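Local atomic coordinates of putative glutathione S-transferase (Corynebacterium glutamicum, PDB entry 3M1G), a protein that probably catalyses glutathione transfer reactions as a member of the ECM4-like subfamily of glutathione transferases. Residues Ile78-Leu83 against Asn87-Gly92; Ile157-Asn162 against Ile241-Ile246; Ser43-Gln48 against Phe53-Glu58. One frame throughout, in Å; residues are numbered along the deposited sequence.

Interaction 1: Ile78-Leu83 against Asn87-Gly92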
loop_
_atom_site.group_PDB
_atom_site.type_symbol
_atom_site.label_atom_id
_atom_site.label_comp_id
_atom_site.label_asym_id
_atom_site.label_seq_id
_atom_site.Cartn_x
_atom_site.Cartn_y
_atom_site.Cartn_z
ATOM N N ILE A 78 -5.718 -23.696 -11.175
ATOM C CA ILE A 78 -5.135 -23.211 -12.429
ATOM C C ILE A 78 -4.677 -24.441 -13.266
ATOM O O ILE A 78 -4.918 -24.502 -14.458
ATOM C CB ILE A 78 -3.892 -22.309 -12.166
ATOM C CG1 ILE A 78 -4.298 -20.953 -11.520
ATOM C CG2 ILE A 78 -3.145 -22.067 -13.418
ATOM C CD1 ILE A 78 -3.091 -20.185 -10.802
ATOM N N THR A 79 -4.000 -25.387 -12.616
ATOM C CA THR A 79 -3.433 -26.526 -13.313
ATOM C C THR A 79 -4.569 -27.402 -13.873
ATOM O O THR A 79 -4.511 -27.834 -15.027
ATOM C CB THR A 79 -2.502 -27.308 -12.384
ATOM O OG1 THR A 79 -1.456 -26.429 -11.928
ATOM C CG2 THR A 79 -1.883 -28.521 -13.106
ATOM N N ARG A 80 -5.601 -27.630 -13.065
ATOM C CA ARG A 80 -6.778 -28.387 -13.499
ATOM C C ARG A 80 -7.409 -27.787 -14.751
ATOM O O ARG A 80 -7.764 -28.519 -15.704
ATOM C CB ARG A 80 -7.800 -28.530 -12.373
ATOM C CG ARG A 80 -9.115 -29.238 -12.709
ATOM C CD ARG A 80 -9.947 -29.433 -11.481
ATOM N NE ARG A 80 -11.349 -29.799 -11.735
ATOM C CZ ARG A 80 -12.353 -28.937 -11.916
ATOM N NH1 ARG A 80 -12.160 -27.620 -11.925
ATOM N NH2 ARG A 80 -13.574 -29.402 -12.099
ATOM N N ARG A 81 -7.547 -26.468 -14.766
ATOM C CA ARG A 81 -8.067 -25.798 -15.947
ATOM C C ARG A 81 -7.116 -25.873 -17.170
ATOM O O ARG A 81 -7.553 -26.202 -18.286
ATOM C CB ARG A 81 -8.442 -24.364 -15.624
ATOM C CG ARG A 81 -8.966 -23.574 -16.830
ATOM C CD ARG A 81 -10.004 -22.540 -16.471
ATOM N NE ARG A 81 -10.392 -21.822 -17.682
ATOM C CZ ARG A 81 -11.173 -22.328 -18.640
ATOM N NH1 ARG A 81 -11.722 -23.547 -18.530
ATOM N NH2 ARG A 81 -11.436 -21.598 -19.706
ATOM N N LEU A 82 -5.836 -25.567 -16.980
ATOM C CA LEU A 82 -4.907 -25.556 -18.077
ATOM C C LEU A 82 -4.851 -26.912 -18.764
ATOM O O LEU A 82 -4.807 -26.983 -19.995
ATOM C CB LEU A 82 -3.508 -25.155 -17.611
ATOM C CG LEU A 82 -3.245 -23.667 -17.344
ATOM C CD1 LEU A 82 -1.851 -23.507 -16.747
ATOM C CD2 LEU A 82 -3.380 -22.874 -18.647
ATOM N N LEU A 83 -4.880 -27.989 -17.967
ATOM C CA LEU A 83 -4.734 -29.338 -18.507
ATOM C C LEU A 83 -6.014 -29.959 -19.036
ATOM O O LEU A 83 -5.947 -30.989 -19.702
ATOM C CB LEU A 83 -4.116 -30.269 -17.461
ATOM C CG LEU A 83 -2.701 -29.814 -17.036
ATOM C CD1 LEU A 83 -2.204 -30.759 -15.912
ATOM C CD2 LEU A 83 -1.721 -29.795 -18.216
ATOM N N ASN A 87 -13.482 -31.994 -16.554
ATOM C CA ASN A 87 -14.537 -32.953 -16.758
ATOM C C ASN A 87 -14.224 -34.340 -16.147
ATOM O O ASN A 87 -15.020 -35.249 -16.295
ATOM C CB ASN A 87 -14.795 -33.083 -18.263
ATOM C CG ASN A 87 -13.500 -33.516 -19.057
ATOM O OD1 ASN A 87 -12.334 -33.514 -18.535
ATOM N ND2 ASN A 87 -13.705 -33.833 -20.327
ATOM N N VAL A 88 -13.071 -34.536 -15.503
ATOM C CA VAL A 88 -12.761 -35.833 -14.917
ATOM C C VAL A 88 -12.515 -35.838 -13.404
ATOM O O VAL A 88 -12.641 -36.891 -12.756
ATOM C CB VAL A 88 -11.591 -36.548 -15.674
ATOM C CG1 VAL A 88 -11.941 -36.727 -17.169
ATOM C CG2 VAL A 88 -10.326 -35.842 -15.523
ATOM N N ILE A 89 -12.181 -34.672 -12.859
ATOM C CA ILE A 89 -12.077 -34.432 -11.425
ATOM C C ILE A 89 -13.017 -33.273 -11.126
ATOM O O ILE A 89 -12.936 -32.191 -11.751
ATOM C CB ILE A 89 -10.652 -34.023 -11.021
ATOM C CG1 ILE A 89 -9.646 -35.124 -11.363
ATOM C CG2 ILE A 89 -10.551 -33.607 -9.530
ATOM C CD1 ILE A 89 -8.131 -34.635 -11.298
ATOM N N SER A 90 -13.941 -33.493 -10.194
ATOM C CA SER A 90 -14.940 -32.477 -9.856
ATOM C C SER A 90 -14.320 -31.428 -8.929
ATOM O O SER A 90 -13.192 -31.594 -8.452
ATOM C CB SER A 90 -16.180 -33.118 -9.207
ATOM O OG SER A 90 -15.840 -33.755 -7.981
ATOM N N LEU A 91 -15.064 -30.356 -8.671
ATOM C CA LEU A 91 -14.541 -29.187 -7.924
ATOM C C LEU A 91 -15.524 -28.814 -6.822
ATOM O O LEU A 91 -16.707 -28.625 -7.093
ATOM C CB LEU A 91 -14.349 -27.961 -8.815
ATOM C CG LEU A 91 -13.741 -26.724 -8.140
ATOM C CD1 LEU A 91 -12.271 -26.991 -7.721
ATOM C CD2 LEU A 91 -13.825 -25.483 -9.037
ATOM N N GLY A 92 -15.019 -28.773 -5.593
ATOM C CA GLY A 92 -15.752 -28.229 -4.459
ATOM C C GLY A 92 -15.035 -26.969 -3.951
ATOM O O GLY A 92 -13.827 -26.973 -3.780
#
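R80 reaches out from helix 71-83 toward the chain leading into strand 90-93 and meets the backbone oxygen of I89 with the NE side of its guanidinium. The bonds R80 NE to I89 O and R80 NH2 to I89 O are both 2.9 Å long, and the oxygen lies in the plane of the group. From the carbonyl's side the two donors differ: NH2 sits in the carbonyl plane, while NE stands 40° above it. CG anti to the backbone N (chi1 177°) and a straight chain out to NE carry the charged end this far from the helix. L91 then covers one guanidinium face, its CB 3.7 Å from R80 NH2 and set toward the rim, while L91 CD2 comes within 4.0 Å of R80 NH1. NH1 itself turns to E352 in a salt bridge. The contact ties the helix to the second strand of the beta-alpha-beta unit formed by strand 62-66, helix 71-83 and strand 90-93, part of the thioredoxin-like domain. With two N-H groups spent on one carbonyl, an aliphatic cover and a carboxylate at the remaining nitrogen, the guanidinium is fixed in rotation and its positive charge is probably well compensated.

Interaction 2: Ile157-Asn162 against Ile241-Ile246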
loop_
_atom_site.group_PDB
_atom_site.type_symbol
_atom_site.label_atom_id
_atom_site.label_comp_id
_atom_site.label_asym_id
_atom_site.label_seq_id
_atom_site.Cartn_x
_atom_site.Cartn_y
_atom_site.Cartn_z
ATOM N N ILE A 157 0.287 -32.644 -5.785
ATOM C CA ILE A 157 -0.964 -32.612 -6.515
ATOM C C ILE A 157 -0.752 -32.075 -7.921
ATOM O O ILE A 157 -1.175 -32.699 -8.873
ATOM C CB ILE A 157 -2.099 -31.853 -5.760
ATOM C CG1 ILE A 157 -2.541 -32.683 -4.560
ATOM C CG2 ILE A 157 -3.328 -31.588 -6.681
ATOM C CD1 ILE A 157 -3.553 -31.991 -3.620
ATOM N N THR A 158 -0.076 -30.942 -8.070
ATOM C CA THR A 158 0.079 -30.331 -9.385
ATOM C C THR A 158 1.103 -31.096 -10.228
ATOM O O THR A 158 0.905 -31.266 -11.434
ATOM C CB THR A 158 0.440 -28.805 -9.302
ATOM O OG1 THR A 158 1.560 -28.630 -8.419
ATOM C CG2 THR A 158 -0.775 -27.974 -8.760
ATOM N N ILE A 159 2.158 -31.614 -9.609
ATOM C CA ILE A 159 3.105 -32.424 -10.361
ATOM C C ILE A 159 2.376 -33.647 -10.900
ATOM O O ILE A 159 2.473 -33.989 -12.077
ATOM C CB ILE A 159 4.337 -32.837 -9.508
ATOM C CG1 ILE A 159 5.165 -31.631 -9.116
ATOM C CG2 ILE A 159 5.227 -33.792 -10.249
ATOM C CD1 ILE A 159 5.526 -30.714 -10.306
ATOM N N ASP A 160 1.592 -34.289 -10.052
ATOM C CA ASP A 160 0.860 -35.490 -10.487
ATOM C C ASP A 160 -0.236 -35.183 -11.515
ATOM O O ASP A 160 -0.436 -35.968 -12.451
ATOM C CB ASP A 160 0.337 -36.269 -9.288
ATOM C CG ASP A 160 1.479 -36.938 -8.479
ATOM O OD1 ASP A 160 2.660 -36.974 -8.959
ATOM O OD2 ASP A 160 1.189 -37.488 -7.385
ATOM N N PHE A 161 -0.921 -34.044 -11.387
ATOM C CA PHE A 161 -1.868 -33.636 -12.464
ATOM C C PHE A 161 -1.149 -33.622 -13.835
ATOM O O PHE A 161 -1.713 -34.058 -14.839
ATOM C CB PHE A 161 -2.502 -32.251 -12.242
ATOM C CG PHE A 161 -3.621 -32.185 -11.245
ATOM C CD1 PHE A 161 -4.205 -33.324 -10.663
ATOM C CD2 PHE A 161 -4.094 -30.933 -10.861
ATOM C CE1 PHE A 161 -5.233 -33.207 -9.772
ATOM C CE2 PHE A 161 -5.134 -30.806 -9.999
ATOM C CZ PHE A 161 -5.728 -31.941 -9.437
ATOM N N ASN A 162 0.060 -33.069 -13.880
ATOM C CA ASN A 162 0.868 -33.018 -15.087
ATOM C C ASN A 162 1.373 -34.364 -15.584
ATOM O O ASN A 162 1.311 -34.625 -16.773
ATOM C CB ASN A 162 2.075 -32.088 -14.893
ATOM C CG ASN A 162 1.674 -30.611 -14.982
ATOM O OD1 ASN A 162 1.278 -30.148 -16.064
ATOM N ND2 ASN A 162 1.709 -29.891 -13.848
ATOM N N ILE A 241 5.268 -20.882 -20.258
ATOM C CA ILE A 241 4.751 -21.068 -18.910
ATOM C C ILE A 241 5.038 -22.497 -18.418
ATOM O O ILE A 241 4.914 -23.470 -19.179
ATOM C CB ILE A 241 3.234 -20.787 -18.847
ATOM C CG1 ILE A 241 2.999 -19.301 -19.110
ATOM C CG2 ILE A 241 2.606 -21.268 -17.481
ATOM C CD1 ILE A 241 1.549 -18.876 -19.355
ATOM N N THR A 242 5.499 -22.591 -17.171
ATOM C CA THR A 242 5.719 -23.869 -16.493
ATOM C C THR A 242 5.099 -23.872 -15.095
ATOM O O THR A 242 4.587 -22.859 -14.601
ATOM C CB THR A 242 7.237 -24.167 -16.326
ATOM O OG1 THR A 242 7.851 -23.105 -15.570
ATOM C CG2 THR A 242 7.959 -24.336 -17.705
ATOM N N GLU A 243 5.131 -25.040 -14.463
ATOM C CA GLU A 243 4.784 -25.203 -13.065
ATOM C C GLU A 243 5.321 -24.096 -12.144
ATOM O O GLU A 243 4.631 -23.709 -11.199
ATOM C CB GLU A 243 5.315 -26.564 -12.584
ATOM C CG GLU A 243 5.210 -26.877 -11.100
ATOM C CD GLU A 243 3.833 -27.428 -10.648
ATOM O OE1 GLU A 243 3.005 -27.772 -11.515
ATOM O OE2 GLU A 243 3.617 -27.546 -9.408
ATOM N N ALA A 244 6.570 -23.681 -12.347
ATOM C CA ALA A 244 7.165 -22.583 -11.565
ATOM C C ALA A 244 6.332 -21.299 -11.556
ATOM O O ALA A 244 6.153 -20.665 -10.509
ATOM C CB ALA A 244 8.628 -22.300 -12.058
ATOM N N ASP A 245 5.787 -20.928 -12.716
ATOM C CA ASP A 245 4.938 -19.733 -12.837
ATOM C C ASP A 245 3.597 -19.935 -12.121
ATOM O O ASP A 245 3.060 -19.023 -11.464
ATOM C CB ASP A 245 4.733 -19.401 -14.317
ATOM C CG ASP A 245 6.024 -19.259 -15.071
ATOM O OD1 ASP A 245 6.814 -18.330 -14.751
ATOM O OD2 ASP A 245 6.255 -20.079 -16.013
ATOM N N ILE A 246 3.076 -21.166 -12.162
ATOM C CA ILE A 246 1.851 -21.484 -11.489
ATOM C C ILE A 246 1.998 -21.421 -9.952
ATOM O O ILE A 246 1.019 -21.153 -9.252
ATOM C CB ILE A 246 1.368 -22.835 -11.988
ATOM C CG1 ILE A 246 0.949 -22.656 -13.483
ATOM C CG2 ILE A 246 0.229 -23.379 -11.133
ATOM C CD1 ILE A 246 0.991 -23.873 -14.274
HETATM O O HOH W 1 1.175 -27.051 -13.103
#
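The N-capping box (S/T-x-x-D) at the start of helix 243-253, known from the helical domain of glutathione transferases, presents E243 to T158 on helix 154-163. T242 is the N-cap, and T242 N is tied to D245 OD2 at 2.9 Å, through the anti lone pair of the carboxylate. E243, one residue on, has CG anti to its own N (chi1 173°) and then bends at chi2 (83°), which turns its carboxylate onto the other helix. T158 OG1 donates to E243 OE2 over a short 2.5 Å, meeting the syn lone pair. On the next residue of that helix, I159 brings its CD1 tip to 3.7 Å from E243 CD, running across the glutamate at roughly a right angle. N162 ND2 comes to 3.4 Å from E243 OE1 at an angle too poor for a hydrogen bond, the amide and carboxylate planes standing 83° apart, and a water bridges them: it accepts from N162 ND2 at 3.0 Å and donates to E243 OE1 at 2.5 Å. N162 ND2 also makes a weak bond to T158 O, at 2.9 Å, within its own helix. E243 OE2 has a second, charged partner in R247. Hydroxyl, water and arginine thus share the two oxygens of a buried carboxylate, which probably stabilises its ionised form between the two helices.

Interaction 3: Ser43-Gln48 against Phe53-Glu58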
loop_
_atom_site.group_PDB
_atom_site.type_symbol
_atom_site.label_atom_id
_atom_site.label_comp_id
_atom_site.label_asym_id
_atom_site.label_seq_id
_atom_site.Cartn_x
_atom_site.Cartn_y
_atom_site.Cartn_z
ATOM N N SER A 43 -9.146 -49.997 -8.549
ATOM C CA SER A 43 -8.366 -50.619 -7.482
ATOM C C SER A 43 -8.577 -49.897 -6.153
ATOM O O SER A 43 -8.752 -48.688 -6.100
ATOM C CB SER A 43 -6.873 -50.552 -7.824
ATOM O OG SER A 43 -6.060 -51.084 -6.789
ATOM N N GLU A 44 -8.496 -50.659 -5.082
ATOM C CA GLU A 44 -8.259 -50.129 -3.745
ATOM C C GLU A 44 -6.887 -49.423 -3.722
ATOM O O GLU A 44 -6.033 -49.677 -4.565
ATOM C CB GLU A 44 -8.256 -51.306 -2.705
ATOM C CG GLU A 44 -6.955 -52.175 -2.839
ATOM C CD GLU A 44 -6.910 -53.491 -2.042
ATOM O OE1 GLU A 44 -7.513 -53.592 -0.954
ATOM O OE2 GLU A 44 -6.197 -54.412 -2.503
ATOM N N PRO A 45 -6.668 -48.533 -2.750
ATOM C CA PRO A 45 -5.319 -47.938 -2.630
ATOM C C PRO A 45 -4.271 -49.017 -2.322
ATOM O O PRO A 45 -4.563 -49.944 -1.608
ATOM C CB PRO A 45 -5.455 -46.924 -1.507
ATOM C CG PRO A 45 -6.973 -46.795 -1.251
ATOM C CD PRO A 45 -7.562 -48.109 -1.662
ATOM N N ILE A 46 -3.087 -48.895 -2.916
ATOM C CA ILE A 46 -2.041 -49.904 -2.851
ATOM C C ILE A 46 -0.905 -49.477 -1.948
ATOM O O ILE A 46 -0.300 -48.417 -2.155
ATOM C CB ILE A 46 -1.508 -50.272 -4.279
ATOM C CG1 ILE A 46 -2.651 -50.786 -5.172
ATOM C CG2 ILE A 46 -0.381 -51.371 -4.185
ATOM C CD1 ILE A 46 -3.309 -52.133 -4.740
ATOM N N ALA A 47 -0.613 -50.287 -0.933
ATOM C CA ALA A 47 0.400 -49.918 0.063
ATOM C C ALA A 47 1.779 -49.845 -0.595
ATOM O O ALA A 47 2.151 -50.745 -1.344
ATOM C CB ALA A 47 0.416 -50.958 1.274
ATOM N N GLN A 48 2.505 -48.778 -0.308
ATOM C CA GLN A 48 3.888 -48.573 -0.711
ATOM C C GLN A 48 4.848 -48.835 0.483
ATOM O O GLN A 48 4.482 -48.669 1.663
ATOM C CB GLN A 48 4.078 -47.124 -1.184
ATOM C CG GLN A 48 3.101 -46.696 -2.295
ATOM C CD GLN A 48 3.160 -47.652 -3.442
ATOM O OE1 GLN A 48 2.232 -48.431 -3.708
ATOM N NE2 GLN A 48 4.272 -47.670 -4.073
ATOM N N PHE A 53 0.019 -44.768 0.456
ATOM C CA PHE A 53 -0.720 -45.589 -0.487
ATOM C C PHE A 53 -0.823 -44.879 -1.811
ATOM O O PHE A 53 -0.861 -43.656 -1.868
ATOM C CB PHE A 53 -2.131 -45.889 0.036
ATOM C CG PHE A 53 -2.182 -46.814 1.224
ATOM C CD1 PHE A 53 -1.893 -46.357 2.502
ATOM C CD2 PHE A 53 -2.568 -48.126 1.075
ATOM C CE1 PHE A 53 -1.970 -47.228 3.595
ATOM C CE2 PHE A 53 -2.654 -48.976 2.150
ATOM C CZ PHE A 53 -2.344 -48.520 3.419
ATOM N N HIS A 54 -0.864 -45.651 -2.887
ATOM C CA HIS A 54 -1.071 -45.112 -4.234
ATOM C C HIS A 54 -2.441 -45.544 -4.763
ATOM O O HIS A 54 -2.811 -46.733 -4.697
ATOM C CB HIS A 54 0.015 -45.582 -5.193
ATOM C CG HIS A 54 1.324 -44.872 -5.015
ATOM N ND1 HIS A 54 2.442 -45.189 -5.751
ATOM C CD2 HIS A 54 1.709 -43.928 -4.126
ATOM C CE1 HIS A 54 3.445 -44.430 -5.352
ATOM N NE2 HIS A 54 3.031 -43.662 -4.365
ATOM N N TRP A 55 -3.184 -44.553 -5.243
ATOM C CA TRP A 55 -4.522 -44.700 -5.752
ATOM C C TRP A 55 -4.459 -44.585 -7.296
ATOM O O TRP A 55 -3.509 -44.045 -7.817
ATOM C CB TRP A 55 -5.410 -43.584 -5.217
ATOM C CG TRP A 55 -5.569 -43.493 -3.752
ATOM C CD1 TRP A 55 -4.578 -43.273 -2.818
ATOM C CD2 TRP A 55 -6.800 -43.585 -3.006
ATOM N NE1 TRP A 55 -5.125 -43.214 -1.562
ATOM C CE2 TRP A 55 -6.482 -43.396 -1.644
ATOM C CE3 TRP A 55 -8.135 -43.778 -3.362
ATOM C CZ2 TRP A 55 -7.461 -43.417 -0.622
ATOM C CZ3 TRP A 55 -9.097 -43.774 -2.371
ATOM C CH2 TRP A 55 -8.750 -43.600 -1.001
ATOM N N PRO A 56 -5.474 -45.093 -7.999
ATOM C CA PRO A 56 -5.481 -45.094 -9.446
ATOM C C PRO A 56 -6.064 -43.848 -10.056
ATOM O O PRO A 56 -7.094 -43.360 -9.582
ATOM C CB PRO A 56 -6.357 -46.306 -9.789
ATOM C CG PRO A 56 -7.328 -46.361 -8.673
ATOM C CD PRO A 56 -6.546 -45.946 -7.444
ATOM N N VAL A 57 -5.418 -43.324 -11.095
ATOM C CA VAL A 57 -6.072 -42.266 -11.904
ATOM C C VAL A 57 -7.274 -42.895 -12.624
ATOM O O VAL A 57 -7.180 -44.016 -13.151
ATOM C CB VAL A 57 -5.140 -41.597 -12.898
ATOM C CG1 VAL A 57 -3.968 -40.878 -12.183
ATOM C CG2 VAL A 57 -4.604 -42.612 -13.932
ATOM N N GLU A 58 -8.425 -42.239 -12.502
ATOM C CA GLU A 58 -9.631 -42.567 -13.220
ATOM C C GLU A 58 -10.601 -41.406 -13.133
ATOM O O GLU A 58 -10.530 -40.611 -12.192
ATOM C CB GLU A 58 -10.299 -43.843 -12.671
ATOM C CG GLU A 58 -10.632 -43.788 -11.206
ATOM C CD GLU A 58 -11.207 -45.098 -10.678
ATOM O OE1 GLU A 58 -12.435 -45.338 -10.813
ATOM O OE2 GLU A 58 -10.417 -45.874 -10.066
#
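Q48 folds back over H54 because its chain takes two similar turns, CG anti to the carbonyl carbon (chi1 -55°) and a bend at chi2 (-54°), while H54 sets its own CG beside the backbone N (chi1 -76°) and offers a ring face. Q48 CG lies over the middle of that ring, 3.5 Å from the centroid of H54 in a CH-pi contact, and the Q48 amide continues the stack almost parallel to the imidazole. H54 ND1 bonds to a bound glycerol, probably from the crystallisation liquor. A second CH-pi contact forms on W55: P45 CG stands 3.4 Å from the centroid of its six-membered ring, above one face, with the two side chains side by side and directed alike. The indole N-H of W55 goes to D33.

Between these stacks the backbones make a short antiparallel hairpin of strands 46-47 and 53-56. I46 and H54 are the hydrogen-bonded pair, with I46 N to H54 O at 2.8 Å and H54 N to I46 O at 2.9 Å. A47 and F53, the non-hydrogen-bonded pair, put their side chains on the other face, where A47 CB meets F53 CE2 at 3.8 Å; P45 O comes to the edge of the same phenyl ring, 3.8 Å from F53 CD2. The two CH-pi contacts probably add to the hold of the one backbone-bonded pair, at a surface position where the imidazole can still meet a small polar molecule.

Overall arrangement
Along the chain interaction 3 closes first, interaction 1 follows and interaction 2 comes last. Interactions 1 and 2 are neighbours, their centres 13 Å apart, and they touch: L83 and T79 of helix 71-83 pack on N162 and I246, and I89 on F161. Helix 71-83 lies against both helix 154-163, which follows the four-stranded thioredoxin-like sheet, and helix 243-253 of the helical domain, so the two contacts adjoin where the domains meet, interaction 2 buried and interaction 1 partly so. Interaction 3 lies in a separate three-stranded sheet at the surface, its centre about 20 Å from that of interaction 1 and 22 Å from that of interaction 2, though its nearest atoms come to about 4 Å from interaction 1 without touching.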